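Local atomic coordinates of putative uncharacterized protein (Mycobacterium avium, PDB entry 2Z6V), a protein that is probably a sulfotransferase, transferring a sulfuryl group from the donor 3'-phosphoadenosine 5'-phosphosulfate to an acceptor molecule. Residues H195-K200 against Y227-R232; W216-A221 against H252-E257; V236-S239 against S244-L247; A38-L43 against V76-T81; L136-V141 against D155-A160. All coordinates share one frame; numbering follows the deposited sequence.

Along the chain contact 4 closes first, in the N-terminal helices, followed by contact 5, which starts just after strand 132-134; contact 1 then crosses contact 2 in sequence, and contact 3 follows contact 1, lying between the segments of contact 2. Helix 224-238 serves contact 1 and contact 3, about 14 Å apart between centres, and so links the sheet to the region beside a bound palmitic acid, near which His195 and Val254 lie. Tyr227 of contact 1 is hydrogen-bonded to His252 of contact 2. Contact 3 rests on the five-stranded parallel sheet, whose strand order 2-3-1-4-5 suits the sulfotransferase fold, while contacts 2 and 5, their centres about 29 Å apart, lie on opposite sides of the chain's centre.

Contact 1 (H195-K200 against Y227-R232); sequences HNQDFK and YEYQKR
Tyr227 offers one face of its ring to the imidazole edge of His195, whose CE1 comes within 3.5 Å of Tyr227 CZ. This is a T-shaped pair, the ring planes standing at 76° with centroids 4.8 Å apart, and CE1 lies toward the hydroxyl-bearing rim. The hydroxyl is hydrogen-bonded to ND1 of His252. Two residues on, Tyr229 has its CG anti to the backbone N (chi1 177°), which sends the phenol across to the short 3-10 turn 196-198. There its OH donates to Gln197 OE1 at 2.7 Å, and the same amide is held from its other end by Gln197 NE2 bonding to Phe193 O. Helix 224-238 is thereby fastened to the end of helix 192-195 and the 3-10 turn after it, in the buried interior of the sulfotransferase fold, with a bound palmitic acid about 7 Å from the His195 side chain. Gln230 OE1 accepts a hydrogen bond from His195 NE2 at 2.8 Å (N-H...O 160°), in the imidazole plane but with the donor above the amide plane.

Contact 2 (W216-A221 against H252-E257); sequences WLFDEA and HSVHIE
Phe218 and Val254 bring the backbones nearest, their CA atoms 7.4 Å apart, where the last turn of helix 212-219 faces the type I turn Ser253-Ile256 that leads into helix 256-262, with His255 in the N-cap position. Val254 sets CG1 almost over the centre of the Phe218 ring, 3.7 Å from the centroid and 2° off its normal, a clear CH-pi contact. CG1 is there because it stands anti to the backbone N (chi1 178°); the second methyl, CG2, reaches Phe218 CZ at 3.9 Å. His255 adds its CE1, 4.1 Å from Leu217 CG and 4.2 Å from Phe218 CD1, and its ring meets that of Phe218 obliquely. Around this patch Trp310 lies nearly parallel to Phe218, and Arg318 bonds the backbone O of both Phe218 and Val254. No hydrogen bond joins the two segments; the direct contact rests on dispersion and CH-pi attraction, with Arg318 adding a polar bridge. The patch is largely apolar, consistent with the palmitic acid bound about 6 Å from the Val254 side chain.

Contact 3 (V236-S239 against S244-L247); sequences VLQS and SWSL
This is helix-on-sheet packing of an alpha/beta fold, in which Leu237 and Gln238, near the end of helix 224-238, meet Trp245 of the strand that follows after a short connection. Strand 244-248 lies inside the parallel sheet, hydrogen-bonded to strands 109-113 and 132-134, and the indole rises from it toward the helix, with CG anti to its own carbonyl carbon (chi1 -72°). The ring is met at its rim. Leu237 CB lies near the indole plane, 3.7 Å from Trp245 CH2, and Leu237 CD1 touches the same atom at 3.8 Å. Farther along that rim the aliphatic part of Gln238 passes beside the indole, its CG 3.8 Å from Trp245 CZ2. Leu234, one turn earlier on the helix, also touches the tryptophan. Just past this point Ser239 OG donates to Val236 O at 2.9 Å, a local bond that occupies a carbonyl near the helix end. Since carbon meets carbon along the benzene part of the indole, the firm share of the attraction here is dispersive, and burial of apolar surface would favour seating the helix against its strand.

Contact 4 (A38-L43 against V76-T81); sequences AQRTGL and VLDDAT
Arg40 stretches from helix 30-41 across to helix 70-96 and meets Asp78 end-on, NH1 and NH2 both directed at one carboxylate oxygen. Its chain is extended all the way from CG to NE, and the guanidinium arrives with Asp78 OD1 at its edge, in its plane. NH2 lies 3.1 Å from Asp78 OD1, approaching nearly in line with the C-O bond, while NH1 is 3.2 Å from that oxygen and comes from above the carboxylate plane. The two flat groups are turned 66° against each other, quite unlike the coplanar two-oxygen pairing of arginine and carboxylate. Thr81, one turn along the helix, lays its methyl over one guanidinium face, CG2 being 3.7 Å from Arg40 NH1. That placement goes with the hydroxyl, since Thr81 OG1 donates to Leu77 O at 2.6 Å and leaves CG2 facing the arginine. NH1 has a further, weak bond to Asn82 OD1. Because a single oxygen receives both N-H groups of a salt bridge at the partly exposed edge of two helices, negative charge would probably gather on OD1, with solvent likely to moderate the attraction.

Contact 5 (L136-V141 against D155-A160); sequences LHWQCV and DPRCLA
Trp138 carries the whole of this contact for segment 136-141, meeting Asp155, Arg157 and Cys158 at the start of helix 156-166. The segment opens at Leu136, whose N donates to Gln139 OE1 at 3.0 Å, tying up the 3-10 turn that follows strand 132-134. Trp138 comes next, its CG between the backbone N and the carbonyl carbon (chi1 77°), a torsion that swings the indole out to the helix. Cys158 CB sits over the five-membered ring, 3.7 Å from its centroid in a CH-pi contact, while Cys158 SG makes a sulfur-aromatic contact oblique to that ring, 3.6 Å from Trp138 CD1. The far end of the indole sets its rim against the guanidinium of Arg157: Trp138 CZ3 lies over that group's face, 3.5 Å from Arg157 CZ, with the planes 58° apart. Asp155 touches the same end, its CG 3.7 Å from Trp138 CH2. Gln139 then backs the tryptophan, its CG over the opposite face from Cys158. Trp138 NE1 finds its acceptor in Leu152 O, and Arg157 NH1 in Pro145 O.

Asp155 is the N-cap of the helix, OD1 accepting from Arg157 N, and it is gripped side-on by Arg157 NE (2.7 Å to OD1) and by NH2 (2.7 Å to OD2). With the arginine engaged on both carboxylate oxygens, its charge is probably largely balanced where it meets the indole, and the two bonds fix the rotation of the guanidinium whose face the indole rim meets.

Contact 1 (H195-K200 against Y227-R232)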
# COMPACT_ATOMS: atom_id res chain seq x y z
N HIS A 195 -3.81 -5.40 -4.36
CA HIS A 195 -3.82 -6.58 -3.50
C HIS A 195 -5.13 -6.81 -2.73
O HIS A 195 -5.60 -7.93 -2.64
CB HIS A 195 -2.65 -6.52 -2.50
CG HIS A 195 -1.31 -6.76 -3.12
ND1 HIS A 195 -0.22 -7.20 -2.38
CD2 HIS A 195 -0.86 -6.62 -4.39
CE1 HIS A 195 0.83 -7.31 -3.17
NE2 HIS A 195 0.47 -6.96 -4.40
N ASN A 196 -5.70 -5.76 -2.15
CA ASN A 196 -6.93 -5.93 -1.39
C ASN A 196 -8.04 -6.48 -2.28
O ASN A 196 -9.06 -6.98 -1.77
CB ASN A 196 -7.34 -4.61 -0.73
CG ASN A 196 -7.83 -3.59 -1.72
OD1 ASN A 196 -7.65 -3.74 -2.93
ND2 ASN A 196 -8.45 -2.52 -1.22
N GLN A 197 -7.85 -6.42 -3.59
CA GLN A 197 -8.84 -6.94 -4.54
C GLN A 197 -8.79 -8.47 -4.58
O GLN A 197 -9.61 -9.12 -5.25
CB GLN A 197 -8.61 -6.38 -5.94
CG GLN A 197 -8.95 -4.90 -6.09
CD GLN A 197 -8.49 -4.34 -7.43
OE1 GLN A 197 -8.73 -4.93 -8.48
NE2 GLN A 197 -7.84 -3.18 -7.39
N ASP A 198 -7.82 -9.04 -3.88
CA ASP A 198 -7.70 -10.49 -3.81
C ASP A 198 -7.87 -10.85 -2.35
O ASP A 198 -7.65 -11.99 -1.93
CB ASP A 198 -6.35 -10.96 -4.34
CG ASP A 198 -6.25 -12.48 -4.41
OD1 ASP A 198 -7.17 -13.12 -4.98
OD2 ASP A 198 -5.26 -13.04 -3.88
N PHE A 199 -8.26 -9.85 -1.56
CA PHE A 199 -8.47 -10.01 -0.13
C PHE A 199 -7.34 -10.68 0.63
O PHE A 199 -7.55 -11.52 1.51
CB PHE A 199 -9.82 -10.70 0.10
CG PHE A 199 -10.97 -9.93 -0.48
CD1 PHE A 199 -11.43 -10.20 -1.76
CD2 PHE A 199 -11.52 -8.86 0.22
CE1 PHE A 199 -12.42 -9.41 -2.34
CE2 PHE A 199 -12.51 -8.06 -0.35
CZ PHE A 199 -12.96 -8.34 -1.63
N LYS A 200 -6.13 -10.27 0.28
CA LYS A 200 -4.89 -10.73 0.89
C LYS A 200 -3.98 -9.49 0.92
O LYS A 200 -2.96 -9.42 0.23
CB LYS A 200 -4.24 -11.84 0.06
CG LYS A 200 -5.03 -13.13 0.03
CD LYS A 200 -4.26 -14.19 -0.73
CE LYS A 200 -5.06 -15.46 -0.90
NZ LYS A 200 -4.35 -16.35 -1.85
N TYR A 227 0.28 -11.74 -6.02
CA TYR A 227 1.33 -11.14 -6.82
C TYR A 227 1.12 -11.44 -8.29
O TYR A 227 1.43 -10.61 -9.15
CB TYR A 227 2.71 -11.58 -6.35
CG TYR A 227 3.18 -10.78 -5.16
CD1 TYR A 227 2.81 -11.14 -3.86
CD2 TYR A 227 3.89 -9.60 -5.33
CE1 TYR A 227 3.13 -10.34 -2.77
CE2 TYR A 227 4.22 -8.78 -4.25
CZ TYR A 227 3.83 -9.16 -2.97
OH TYR A 227 4.13 -8.34 -1.90
N GLU A 228 0.57 -12.61 -8.59
CA GLU A 228 0.32 -12.97 -9.98
C GLU A 228 -0.77 -12.06 -10.52
O GLU A 228 -0.76 -11.70 -11.70
CB GLU A 228 -0.11 -14.43 -10.09
CG GLU A 228 1.05 -15.40 -10.17
CD GLU A 228 0.66 -16.79 -9.72
OE1 GLU A 228 -0.46 -17.23 -10.09
OE2 GLU A 228 1.47 -17.44 -9.01
N TYR A 229 -1.70 -11.69 -9.64
CA TYR A 229 -2.77 -10.78 -10.03
C TYR A 229 -2.16 -9.39 -10.27
O TYR A 229 -2.49 -8.71 -11.25
CB TYR A 229 -3.82 -10.70 -8.93
CG TYR A 229 -4.94 -9.73 -9.23
CD1 TYR A 229 -5.72 -9.86 -10.38
CD2 TYR A 229 -5.20 -8.64 -8.39
CE1 TYR A 229 -6.72 -8.94 -10.69
CE2 TYR A 229 -6.19 -7.71 -8.69
CZ TYR A 229 -6.95 -7.87 -9.84
OH TYR A 229 -7.92 -6.95 -10.16
N GLN A 230 -1.25 -8.97 -9.40
CA GLN A 230 -0.66 -7.65 -9.58
C GLN A 230 -0.01 -7.53 -10.95
O GLN A 230 -0.18 -6.52 -11.63
CB GLN A 230 0.38 -7.35 -8.50
CG GLN A 230 0.82 -5.90 -8.55
CD GLN A 230 1.92 -5.60 -7.57
OE1 GLN A 230 2.11 -6.31 -6.58
NE2 GLN A 230 2.66 -4.52 -7.83
N LYS A 231 0.74 -8.55 -11.36
CA LYS A 231 1.41 -8.52 -12.66
C LYS A 231 0.41 -8.35 -13.81
O LYS A 231 0.63 -7.55 -14.72
CB LYS A 231 2.24 -9.79 -12.86
CG LYS A 231 2.85 -9.93 -14.25
CD LYS A 231 4.07 -10.85 -14.24
CE LYS A 231 4.73 -10.90 -15.61
NZ LYS A 231 6.19 -11.21 -15.53
N ARG A 232 -0.70 -9.09 -13.76
CA ARG A 232 -1.73 -8.99 -14.80
C ARG A 232 -2.32 -7.57 -14.79
O ARG A 232 -2.55 -6.97 -15.85
CB ARG A 232 -2.85 -10.01 -14.54
CG ARG A 232 -2.48 -11.45 -14.87
CD ARG A 232 -3.69 -12.36 -14.70
NE ARG A 232 -3.57 -13.18 -13.50
CZ ARG A 232 -4.46 -13.22 -12.53
NH1 ARG A 232 -5.56 -12.48 -12.61
NH2 ARG A 232 -4.27 -14.00 -11.48

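Contact 2 (W216-A221 against H252-E257)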
# COMPACT_ATOMS: atom_id res chain seq x y z
N TRP A 216 -3.64 -14.68 9.70
CA TRP A 216 -3.90 -15.60 8.60
C TRP A 216 -3.06 -15.19 7.42
O TRP A 216 -2.40 -16.02 6.78
CB TRP A 216 -5.37 -15.55 8.19
CG TRP A 216 -5.63 -16.26 6.88
CD1 TRP A 216 -5.66 -17.61 6.67
CD2 TRP A 216 -5.87 -15.65 5.60
NE1 TRP A 216 -5.91 -17.88 5.34
CE2 TRP A 216 -6.04 -16.70 4.66
CE3 TRP A 216 -5.96 -14.32 5.16
CZ2 TRP A 216 -6.30 -16.45 3.30
CZ3 TRP A 216 -6.22 -14.08 3.81
CH2 TRP A 216 -6.38 -15.14 2.90
N LEU A 217 -3.08 -13.89 7.15
CA LEU A 217 -2.35 -13.31 6.04
C LEU A 217 -0.86 -13.58 6.10
O LEU A 217 -0.27 -14.04 5.12
CB LEU A 217 -2.60 -11.80 5.99
CG LEU A 217 -2.05 -11.08 4.76
CD1 LEU A 217 -2.79 -11.55 3.51
CD2 LEU A 217 -2.21 -9.58 4.95
N PHE A 218 -0.26 -13.30 7.24
CA PHE A 218 1.18 -13.49 7.43
C PHE A 218 1.65 -14.94 7.58
O PHE A 218 2.70 -15.30 7.06
CB PHE A 218 1.64 -12.69 8.65
CG PHE A 218 1.75 -11.21 8.41
CD1 PHE A 218 1.01 -10.59 7.42
CD2 PHE A 218 2.58 -10.43 9.21
CE1 PHE A 218 1.09 -9.20 7.22
CE2 PHE A 218 2.67 -9.05 9.03
CZ PHE A 218 1.93 -8.43 8.03
N ASP A 219 0.87 -15.76 8.28
CA ASP A 219 1.27 -17.15 8.53
C ASP A 219 0.63 -18.26 7.71
O ASP A 219 1.14 -19.37 7.70
CB ASP A 219 1.08 -17.48 10.01
CG ASP A 219 1.85 -16.54 10.93
OD1 ASP A 219 2.95 -16.09 10.54
OD2 ASP A 219 1.36 -16.27 12.05
N GLU A 220 -0.47 -17.97 7.02
CA GLU A 220 -1.14 -19.01 6.24
C GLU A 220 -1.40 -18.71 4.77
O GLU A 220 -1.15 -19.54 3.91
CB GLU A 220 -2.48 -19.36 6.89
CG GLU A 220 -2.38 -20.09 8.21
CD GLU A 220 -3.74 -20.34 8.82
OE1 GLU A 220 -4.34 -19.40 9.38
OE2 GLU A 220 -4.23 -21.49 8.71
N ALA A 221 -1.91 -17.52 4.50
CA ALA A 221 -2.23 -17.13 3.14
C ALA A 221 -1.11 -17.38 2.13
O ALA A 221 0.06 -17.05 2.37
CB ALA A 221 -2.64 -15.66 3.10
N HIS A 252 5.43 -5.40 1.26
CA HIS A 252 6.06 -6.18 0.20
C HIS A 252 7.22 -6.89 0.92
O HIS A 252 7.65 -7.97 0.55
CB HIS A 252 6.64 -5.29 -0.90
CG HIS A 252 5.71 -5.01 -2.03
ND1 HIS A 252 4.95 -6.00 -2.63
CD2 HIS A 252 5.46 -3.87 -2.72
CE1 HIS A 252 4.29 -5.48 -3.65
NE2 HIS A 252 4.58 -4.19 -3.73
N SER A 253 7.71 -6.24 1.98
CA SER A 253 8.80 -6.78 2.78
C SER A 253 8.36 -8.09 3.43
O SER A 253 9.11 -9.07 3.46
CB SER A 253 9.19 -5.77 3.87
OG SER A 253 8.05 -5.36 4.60
N VAL A 254 7.15 -8.10 3.97
CA VAL A 254 6.61 -9.28 4.60
C VAL A 254 6.46 -10.39 3.57
O VAL A 254 6.92 -11.51 3.77
CB VAL A 254 5.23 -8.97 5.22
CG1 VAL A 254 4.65 -10.22 5.85
CG2 VAL A 254 5.37 -7.85 6.25
N HIS A 255 5.84 -10.06 2.45
CA HIS A 255 5.60 -11.02 1.38
C HIS A 255 6.73 -11.05 0.34
O HIS A 255 6.50 -11.44 -0.81
CB HIS A 255 4.28 -10.69 0.67
CG HIS A 255 3.15 -10.39 1.61
ND1 HIS A 255 2.75 -11.27 2.59
CD2 HIS A 255 2.35 -9.30 1.73
CE1 HIS A 255 1.75 -10.74 3.28
NE2 HIS A 255 1.49 -9.54 2.77
N ILE A 256 7.94 -10.66 0.73
CA ILE A 256 9.04 -10.60 -0.22
C ILE A 256 9.32 -11.90 -0.99
O ILE A 256 9.79 -11.86 -2.13
CB ILE A 256 10.34 -10.10 0.45
CG1 ILE A 256 11.38 -9.79 -0.64
CG2 ILE A 256 10.84 -11.12 1.45
CD1 ILE A 256 12.49 -8.88 -0.17
N GLU A 257 9.03 -13.04 -0.38
CA GLU A 257 9.25 -14.32 -1.05
C GLU A 257 8.32 -14.53 -2.25
O GLU A 257 8.75 -15.00 -3.30
CB GLU A 257 9.09 -15.48 -0.07
CG GLU A 257 10.23 -15.61 0.96
CD GLU A 257 11.62 -15.41 0.36
OE1 GLU A 257 11.79 -15.69 -0.85
OE2 GLU A 257 12.54 -14.98 1.09

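Contact 3 (V236-S239 against S244-L247)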
# COMPACT_ATOMS: atom_id res chain seq x y z
N VAL A 236 -2.20 -4.72 -17.81
CA VAL A 236 -3.36 -4.06 -18.38
C VAL A 236 -3.12 -2.54 -18.44
O VAL A 236 -3.49 -1.88 -19.41
CB VAL A 236 -4.64 -4.32 -17.55
CG1 VAL A 236 -5.79 -3.46 -18.07
CG2 VAL A 236 -5.00 -5.80 -17.62
N LEU A 237 -2.50 -2.00 -17.40
CA LEU A 237 -2.23 -0.57 -17.38
C LEU A 237 -1.13 -0.21 -18.39
O LEU A 237 -1.17 0.87 -18.99
CB LEU A 237 -1.85 -0.12 -15.97
CG LEU A 237 -2.93 -0.28 -14.88
CD1 LEU A 237 -2.34 0.08 -13.51
CD2 LEU A 237 -4.13 0.62 -15.20
N GLN A 238 -0.16 -1.11 -18.58
CA GLN A 238 0.95 -0.89 -19.52
C GLN A 238 0.49 -0.86 -20.97
O GLN A 238 1.04 -0.12 -21.78
CB GLN A 238 1.98 -2.02 -19.49
CG GLN A 238 2.88 -2.10 -18.32
CD GLN A 238 3.89 -3.20 -18.51
OE1 GLN A 238 3.55 -4.28 -19.00
NE2 GLN A 238 5.15 -2.94 -18.14
N SER A 239 -0.50 -1.70 -21.28
CA SER A 239 -0.99 -1.82 -22.64
C SER A 239 -1.35 -0.51 -23.31
O SER A 239 -1.24 -0.40 -24.53
CB SER A 239 -2.18 -2.81 -22.71
OG SER A 239 -3.39 -2.23 -22.26
N SER A 244 8.60 1.77 -17.54
CA SER A 244 9.22 0.94 -16.52
C SER A 244 8.48 1.26 -15.22
O SER A 244 8.37 2.42 -14.83
CB SER A 244 10.71 1.27 -16.39
OG SER A 244 11.31 0.50 -15.36
N TRP A 245 7.99 0.23 -14.54
CA TRP A 245 7.23 0.45 -13.31
C TRP A 245 7.98 0.87 -12.05
O TRP A 245 9.09 0.42 -11.77
CB TRP A 245 6.39 -0.80 -12.99
CG TRP A 245 5.22 -1.00 -13.90
CD1 TRP A 245 5.16 -1.82 -14.99
CD2 TRP A 245 3.95 -0.34 -13.83
NE1 TRP A 245 3.93 -1.70 -15.60
CE2 TRP A 245 3.17 -0.80 -14.91
CE3 TRP A 245 3.40 0.61 -12.95
CZ2 TRP A 245 1.86 -0.35 -15.14
CZ3 TRP A 245 2.09 1.05 -13.18
CH2 TRP A 245 1.34 0.57 -14.26
N SER A 246 7.34 1.75 -11.29
CA SER A 246 7.86 2.23 -10.02
C SER A 246 6.73 1.88 -9.05
O SER A 246 5.65 2.43 -9.14
CB SER A 246 8.07 3.74 -10.04
OG SER A 246 8.32 4.21 -8.73
N LEU A 247 6.98 0.95 -8.14
CA LEU A 247 5.94 0.52 -7.22
C LEU A 247 6.34 0.67 -5.77
O LEU A 247 7.53 0.77 -5.45
CB LEU A 247 5.59 -0.94 -7.49
CG LEU A 247 5.29 -1.23 -8.96
CD1 LEU A 247 5.30 -2.73 -9.22
CD2 LEU A 247 3.95 -0.62 -9.31

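Contact 4 (A38-L43 against V76-T81)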
# COMPACT_ATOMS: atom_id res chain seq x y z
N ALA A 38 -21.20 -8.57 -8.91
CA ALA A 38 -21.56 -9.01 -10.26
C ALA A 38 -22.74 -8.17 -10.73
O ALA A 38 -22.88 -7.86 -11.91
CB ALA A 38 -21.94 -10.47 -10.23
N GLN A 39 -23.59 -7.82 -9.78
CA GLN A 39 -24.77 -7.02 -10.03
C GLN A 39 -24.35 -5.63 -10.47
O GLN A 39 -24.75 -5.16 -11.54
CB GLN A 39 -25.60 -6.95 -8.75
CG GLN A 39 -27.01 -6.46 -8.89
CD GLN A 39 -27.76 -6.60 -7.57
OE1 GLN A 39 -27.88 -7.70 -7.02
NE2 GLN A 39 -28.27 -5.48 -7.05
N ARG A 40 -23.52 -4.98 -9.66
CA ARG A 40 -23.03 -3.63 -9.95
C ARG A 40 -22.23 -3.53 -11.24
O ARG A 40 -22.51 -2.68 -12.08
CB ARG A 40 -22.17 -3.10 -8.80
CG ARG A 40 -22.94 -2.86 -7.51
CD ARG A 40 -22.05 -2.34 -6.40
NE ARG A 40 -22.79 -2.10 -5.16
CZ ARG A 40 -22.24 -1.69 -4.02
NH1 ARG A 40 -20.93 -1.47 -3.95
NH2 ARG A 40 -22.99 -1.50 -2.95
N THR A 41 -21.23 -4.40 -11.41
CA THR A 41 -20.38 -4.36 -12.60
C THR A 41 -21.00 -4.95 -13.86
O THR A 41 -20.58 -4.62 -14.96
CB THR A 41 -19.06 -5.11 -12.36
OG1 THR A 41 -19.34 -6.51 -12.24
CG2 THR A 41 -18.39 -4.63 -11.10
N GLY A 42 -22.00 -5.82 -13.70
CA GLY A 42 -22.63 -6.44 -14.85
C GLY A 42 -21.78 -7.57 -15.41
O GLY A 42 -21.98 -8.01 -16.54
N LEU A 43 -20.84 -8.05 -14.60
CA LEU A 43 -19.93 -9.13 -14.98
C LEU A 43 -20.03 -10.25 -13.95
O LEU A 43 -20.24 -9.98 -12.77
CB LEU A 43 -18.49 -8.62 -15.04
CG LEU A 43 -18.21 -7.48 -16.01
CD1 LEU A 43 -16.81 -6.89 -15.75
CD2 LEU A 43 -18.34 -7.99 -17.45
N VAL A 76 -17.35 -1.46 5.52
CA VAL A 76 -16.39 -2.49 5.18
C VAL A 76 -16.90 -3.39 4.06
O VAL A 76 -16.16 -3.74 3.14
CB VAL A 76 -16.05 -3.38 6.38
CG1 VAL A 76 -15.05 -4.45 5.97
CG2 VAL A 76 -15.49 -2.54 7.50
N LEU A 77 -18.17 -3.77 4.13
CA LEU A 77 -18.76 -4.63 3.11
C LEU A 77 -18.87 -3.88 1.78
O LEU A 77 -18.72 -4.47 0.71
CB LEU A 77 -20.13 -5.13 3.56
CG LEU A 77 -20.12 -6.18 4.67
CD1 LEU A 77 -21.53 -6.39 5.21
CD2 LEU A 77 -19.53 -7.48 4.13
N ASP A 78 -19.14 -2.58 1.85
CA ASP A 78 -19.24 -1.78 0.63
C ASP A 78 -17.88 -1.70 -0.05
O ASP A 78 -17.77 -1.78 -1.28
CB ASP A 78 -19.75 -0.38 0.95
CG ASP A 78 -20.08 0.41 -0.30
OD1 ASP A 78 -20.90 -0.08 -1.12
OD2 ASP A 78 -19.52 1.52 -0.49
N ASP A 79 -16.83 -1.53 0.75
CA ASP A 79 -15.48 -1.45 0.21
C ASP A 79 -15.05 -2.80 -0.39
O ASP A 79 -14.42 -2.85 -1.44
CB ASP A 79 -14.49 -1.02 1.30
CG ASP A 79 -14.61 0.46 1.65
OD1 ASP A 79 -14.82 1.28 0.73
OD2 ASP A 79 -14.49 0.81 2.85
N ALA A 80 -15.42 -3.89 0.28
CA ALA A 80 -15.08 -5.22 -0.19
C ALA A 80 -15.75 -5.48 -1.53
O ALA A 80 -15.14 -6.05 -2.44
CB ALA A 80 -15.51 -6.26 0.82
N THR A 81 -17.00 -5.06 -1.64
CA THR A 81 -17.78 -5.23 -2.85
C THR A 81 -17.12 -4.50 -3.99
O THR A 81 -16.89 -5.07 -5.05
CB THR A 81 -19.21 -4.69 -2.69
OG1 THR A 81 -19.81 -5.30 -1.53
CG2 THR A 81 -20.06 -5.02 -3.92

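Contact 5 (L136-V141 against D155-A160)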
# COMPACT_ATOMS: atom_id res chain seq x y z
N LEU A 136 -1.31 4.95 -10.08
CA LEU A 136 -2.03 6.10 -9.56
C LEU A 136 -3.28 5.64 -8.84
O LEU A 136 -3.89 4.64 -9.22
CB LEU A 136 -2.37 7.05 -10.71
CG LEU A 136 -1.15 7.32 -11.60
CD1 LEU A 136 -1.54 8.29 -12.70
CD2 LEU A 136 0.00 7.89 -10.76
N HIS A 137 -3.66 6.37 -7.80
CA HIS A 137 -4.83 6.00 -7.03
C HIS A 137 -6.12 5.78 -7.84
O HIS A 137 -6.88 4.85 -7.54
CB HIS A 137 -5.11 7.02 -5.93
CG HIS A 137 -6.24 6.64 -5.03
ND1 HIS A 137 -6.22 5.50 -4.26
CD2 HIS A 137 -7.47 7.19 -4.87
CE1 HIS A 137 -7.39 5.36 -3.65
NE2 HIS A 137 -8.16 6.37 -4.01
N TRP A 138 -6.37 6.61 -8.86
CA TRP A 138 -7.59 6.42 -9.62
C TRP A 138 -7.61 5.09 -10.36
O TRP A 138 -8.68 4.58 -10.69
CB TRP A 138 -7.85 7.58 -10.59
CG TRP A 138 -7.04 7.61 -11.86
CD1 TRP A 138 -5.86 8.27 -12.08
CD2 TRP A 138 -7.41 7.03 -13.12
NE1 TRP A 138 -5.48 8.14 -13.40
CE2 TRP A 138 -6.42 7.39 -14.06
CE3 TRP A 138 -8.49 6.25 -13.56
CZ2 TRP A 138 -6.47 7.00 -15.40
CZ3 TRP A 138 -8.55 5.86 -14.90
CH2 TRP A 138 -7.54 6.24 -15.80
N GLN A 139 -6.43 4.53 -10.61
CA GLN A 139 -6.34 3.25 -11.31
C GLN A 139 -6.65 2.10 -10.36
O GLN A 139 -6.76 0.94 -10.77
CB GLN A 139 -4.96 3.07 -11.94
CG GLN A 139 -4.63 4.16 -12.94
CD GLN A 139 -3.23 4.06 -13.46
OE1 GLN A 139 -2.28 3.84 -12.69
NE2 GLN A 139 -3.07 4.23 -14.77
N CYS A 140 -6.80 2.43 -9.08
CA CYS A 140 -7.14 1.43 -8.09
C CYS A 140 -8.62 1.55 -7.72
O CYS A 140 -9.13 0.84 -6.86
CB CYS A 140 -6.26 1.58 -6.86
SG CYS A 140 -4.56 1.09 -7.18
N VAL A 141 -9.31 2.48 -8.39
CA VAL A 141 -10.73 2.69 -8.18
C VAL A 141 -11.46 2.30 -9.47
O VAL A 141 -12.42 1.53 -9.43
CB VAL A 141 -11.03 4.18 -7.85
CG1 VAL A 141 -12.54 4.43 -7.83
CG2 VAL A 141 -10.43 4.52 -6.50
N ASP A 155 -7.70 11.97 -17.37
CA ASP A 155 -8.80 11.07 -17.71
C ASP A 155 -10.01 11.44 -16.84
O ASP A 155 -9.88 11.64 -15.63
CB ASP A 155 -8.37 9.63 -17.46
CG ASP A 155 -9.42 8.63 -17.88
OD1 ASP A 155 -10.43 8.47 -17.15
OD2 ASP A 155 -9.24 8.01 -18.96
N PRO A 156 -11.19 11.55 -17.46
CA PRO A 156 -12.44 11.90 -16.76
C PRO A 156 -12.67 11.13 -15.45
O PRO A 156 -13.28 11.66 -14.52
CB PRO A 156 -13.51 11.62 -17.80
CG PRO A 156 -12.81 11.97 -19.09
CD PRO A 156 -11.45 11.34 -18.90
N ARG A 157 -12.21 9.89 -15.38
CA ARG A 157 -12.40 9.12 -14.16
C ARG A 157 -11.50 9.70 -13.07
O ARG A 157 -11.86 9.71 -11.90
CB ARG A 157 -12.09 7.64 -14.40
CG ARG A 157 -13.14 6.96 -15.27
CD ARG A 157 -12.60 5.71 -15.93
NE ARG A 157 -11.52 6.00 -16.86
CZ ARG A 157 -10.83 5.07 -17.50
NH1 ARG A 157 -11.11 3.79 -17.30
NH2 ARG A 157 -9.85 5.41 -18.33
N CYS A 158 -10.34 10.19 -13.48
CA CYS A 158 -9.42 10.80 -12.54
C CYS A 158 -9.99 12.16 -12.13
O CYS A 158 -10.02 12.50 -10.95
CB CYS A 158 -8.05 11.00 -13.18
SG CYS A 158 -6.88 11.75 -12.07
N LEU A 159 -10.44 12.94 -13.10
CA LEU A 159 -11.00 14.25 -12.80
C LEU A 159 -12.24 14.13 -11.91
O LEU A 159 -12.40 14.90 -10.96
CB LEU A 159 -11.35 14.99 -14.10
CG LEU A 159 -10.14 15.29 -14.98
CD1 LEU A 159 -10.57 16.19 -16.14
CD2 LEU A 159 -9.03 15.96 -14.16
N ALA A 160 -13.10 13.17 -12.22
CA ALA A 160 -14.31 12.95 -11.44
C ALA A 160 -13.97 12.63 -10.00
O ALA A 160 -14.62 13.09 -9.07
CB ALA A 160 -15.13 11.81 -12.04